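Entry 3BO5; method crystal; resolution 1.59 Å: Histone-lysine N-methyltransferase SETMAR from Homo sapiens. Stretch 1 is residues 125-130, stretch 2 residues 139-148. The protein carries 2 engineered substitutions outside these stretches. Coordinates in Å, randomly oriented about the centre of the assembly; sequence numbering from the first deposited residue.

Stretch 1 125-130: QFHFQV
Stretch 2 139-148: GLRTLEFIPK

Residues 128-130 and 139-142 form two antiparallel strands, with axes 155° apart and 4.7 Å at closest approach. Phe128 pairs with Thr142 and Val130 with Leu140, both non-hydrogen-bonded. Between them, Gln129 and Arg141 form the hydrogen-bonded pair, CA-CA 5.4 Å. Gln129 N donates to Arg141 O at 2.9 Å, and Arg141 N to Gln129 O at 2.9 Å. Just beyond the paired strands, Leu143 N donates to His127 O at 2.8 Å.

Gln129 covers the most surface. It is extended (phi/psi -147/130), with chi1 t, chi2 t and chi3 74°. Arg141 (-131/160) has chi1 p, then t and t. Their side chains share one sheet face. Gln129 OE1 accepts from Arg141 NE at 2.7 Å and from Arg141 NH2 at 2.8 Å. A neutral amide oxygen thus meets two guanidinium donors near the guanidinium plane. Leu143 CD2 lies 3.8 Å from Gln129 NE2.

Phe126 comes next. It is buried, at -131/160 with chi1 m and chi2 -79°, and its CA-to-CB bond points toward stretch 2. Ile146 (chi1 m, chi2 t) sets CG1 over one face of the Phe126 ring, 3.8 Å from the Phe126 ring centroid. The flat ring offers a broad apolar surface to this branched side chain. Pro147 CD lies 4.1 Å from Phe126 CZ.

Glu144, with chi1 p and chi2 t, fastens His127 (-91/118, chi1 m, chi2 83°). Glu144 OE1 accepts from His127 N at 2.7 Å and from His127 ND1 at 2.7 Å. One carboxylate oxygen therefore holds both backbone and ring.

On the other sheet face, Phe128 (chi1 m) and Val130 (chi1 t) meet Leu140 (chi1 t, chi2 p). Leu140 CD1 is 4.0 Å from Phe128 CB and 3.7 Å from Val130 CG2. Phe128 CE1 approaches Ile146 CD1 at 3.8 Å. These apolar residues are buried. The stretches together bury 722 Å².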

# COMPACT_ATOMS: atom_id res chain seq x y z
N GLN A 125 8.95 1.49 9.31
CA GLN A 125 9.36 1.81 10.70
C GLN A 125 9.27 0.62 11.62
O GLN A 125 9.54 0.76 12.85
CB GLN A 125 8.52 2.93 11.25
CG GLN A 125 8.59 4.20 10.35
CD GLN A 125 9.96 4.81 10.35
OE1 GLN A 125 10.61 4.81 11.40
NE2 GLN A 125 10.33 5.50 9.28
N PHE A 126 8.87 -0.52 11.06
CA PHE A 126 8.77 -1.77 11.85
C PHE A 126 9.46 -2.90 11.13
O PHE A 126 9.64 -2.83 9.92
CB PHE A 126 7.30 -2.13 12.06
CG PHE A 126 6.51 -1.03 12.74
CD1 PHE A 126 6.64 -0.89 14.15
CD2 PHE A 126 5.72 -0.14 12.02
CE1 PHE A 126 5.94 0.15 14.81
CE2 PHE A 126 5.02 0.86 12.61
CZ PHE A 126 5.14 1.05 14.02
N HIS A 127 9.80 -3.95 11.88
CA HIS A 127 10.39 -5.13 11.32
C HIS A 127 9.28 -6.10 10.95
O HIS A 127 8.56 -6.60 11.84
CB HIS A 127 11.31 -5.75 12.37
CG HIS A 127 12.52 -4.92 12.63
ND1 HIS A 127 12.51 -3.86 13.50
CD2 HIS A 127 13.78 -5.00 12.12
CE1 HIS A 127 13.72 -3.31 13.53
NE2 HIS A 127 14.50 -3.97 12.70
N PHE A 128 9.21 -6.38 9.66
CA PHE A 128 8.26 -7.34 9.14
C PHE A 128 8.91 -8.60 8.76
O PHE A 128 10.14 -8.68 8.73
CB PHE A 128 7.60 -6.74 7.89
CG PHE A 128 6.98 -5.41 8.17
CD1 PHE A 128 5.97 -5.26 9.09
CD2 PHE A 128 7.36 -4.28 7.43
CE1 PHE A 128 5.38 -4.01 9.38
CE2 PHE A 128 6.77 -3.03 7.71
CZ PHE A 128 5.79 -2.89 8.68
N GLN A 129 8.10 -9.62 8.44
CA GLN A 129 8.64 -10.93 8.05
C GLN A 129 7.68 -11.53 7.05
O GLN A 129 6.45 -11.51 7.29
CB GLN A 129 8.76 -11.80 9.30
CG GLN A 129 9.40 -13.11 9.09
CD GLN A 129 9.21 -14.02 10.29
OE1 GLN A 129 8.14 -14.55 10.51
NE2 GLN A 129 10.25 -14.15 11.12
N VAL A 130 8.23 -11.97 5.94
CA VAL A 130 7.39 -12.68 4.95
C VAL A 130 7.38 -14.10 5.47
O VAL A 130 8.44 -14.69 5.80
CB VAL A 130 8.01 -12.60 3.59
CG1 VAL A 130 7.28 -13.47 2.63
CG2 VAL A 130 8.01 -11.19 3.14
N GLY A 139 2.65 -14.80 3.34
CA GLY A 139 2.02 -13.57 3.85
C GLY A 139 3.06 -12.67 4.46
O GLY A 139 4.26 -13.00 4.47
N LEU A 140 2.58 -11.57 4.99
CA LEU A 140 3.48 -10.60 5.70
C LEU A 140 2.94 -10.48 7.10
O LEU A 140 1.72 -10.27 7.32
CB LEU A 140 3.44 -9.25 4.99
CG LEU A 140 4.54 -8.28 5.46
CD1 LEU A 140 5.87 -8.80 4.96
CD2 LEU A 140 4.25 -6.88 4.89
N ARG A 141 3.86 -10.57 8.07
CA ARG A 141 3.44 -10.29 9.44
C ARG A 141 4.43 -9.31 10.08
O ARG A 141 5.50 -9.12 9.60
CB ARG A 141 3.28 -11.58 10.29
CG ARG A 141 4.60 -12.33 10.48
CD ARG A 141 4.31 -13.64 11.25
NE ARG A 141 5.47 -14.53 11.16
CZ ARG A 141 5.40 -15.82 11.50
NH1 ARG A 141 4.23 -16.33 11.93
NH2 ARG A 141 6.46 -16.61 11.43
N THR A 142 3.94 -8.67 11.13
CA THR A 142 4.84 -7.82 11.88
C THR A 142 5.54 -8.66 12.97
O THR A 142 4.95 -9.56 13.58
CB THR A 142 4.09 -6.65 12.47
OG1 THR A 142 5.04 -5.84 13.17
CG2 THR A 142 2.97 -7.04 13.44
N LEU A 143 6.79 -8.32 13.24
CA LEU A 143 7.47 -8.96 14.36
C LEU A 143 7.43 -8.07 15.56
O LEU A 143 8.03 -8.43 16.61
CB LEU A 143 8.94 -9.24 14.02
CG LEU A 143 9.15 -10.18 12.87
CD1 LEU A 143 10.65 -10.34 12.48
CD2 LEU A 143 8.47 -11.49 13.11
N GLU A 144 6.75 -6.96 15.46
CA GLU A 144 6.61 -6.08 16.61
C GLU A 144 5.30 -5.36 16.71
O GLU A 144 4.53 -5.30 15.75
CB GLU A 144 7.74 -5.10 16.64
CG GLU A 144 7.94 -4.34 15.41
CD GLU A 144 9.20 -3.45 15.50
OE1 GLU A 144 10.02 -3.47 14.57
OE2 GLU A 144 9.41 -2.80 16.56
N PHE A 145 5.01 -4.82 17.89
CA PHE A 145 3.76 -4.16 18.09
C PHE A 145 3.64 -2.95 17.16
O PHE A 145 4.56 -2.15 17.09
CB PHE A 145 3.68 -3.65 19.53
CG PHE A 145 2.34 -3.17 19.90
CD1 PHE A 145 1.33 -4.07 20.26
CD2 PHE A 145 2.07 -1.83 19.96
CE1 PHE A 145 0.06 -3.61 20.60
CE2 PHE A 145 0.80 -1.36 20.35
CZ PHE A 145 -0.20 -2.25 20.64
N ILE A 146 2.49 -2.79 16.51
CA ILE A 146 2.23 -1.58 15.74
C ILE A 146 0.99 -0.86 16.29
O ILE A 146 -0.11 -1.36 16.21
CB ILE A 146 1.97 -1.96 14.27
CG1 ILE A 146 3.20 -2.66 13.68
CG2 ILE A 146 1.68 -0.60 13.45
CD1 ILE A 146 2.98 -3.19 12.24
N PRO A 147 1.16 0.34 16.83
CA PRO A 147 0.03 1.13 17.29
C PRO A 147 -0.93 1.47 16.19
O PRO A 147 -0.52 1.78 15.07
CB PRO A 147 0.70 2.43 17.82
CG PRO A 147 2.10 1.97 18.22
CD PRO A 147 2.46 1.00 17.06
N LYS A 148 -2.20 1.48 16.53
CA LYS A 148 -3.27 1.93 15.65
C LYS A 148 -2.92 3.24 15.01
O LYS A 148 -2.52 4.18 15.67
CB LYS A 148 -4.51 2.14 16.47
CG LYS A 148 -5.72 2.59 15.68
CD LYS A 148 -6.99 2.59 16.54
CE LYS A 148 -8.14 3.08 15.70
NZ LYS A 148 -9.46 2.89 16.37
O HOH W 1 10.72 -0.58 14.83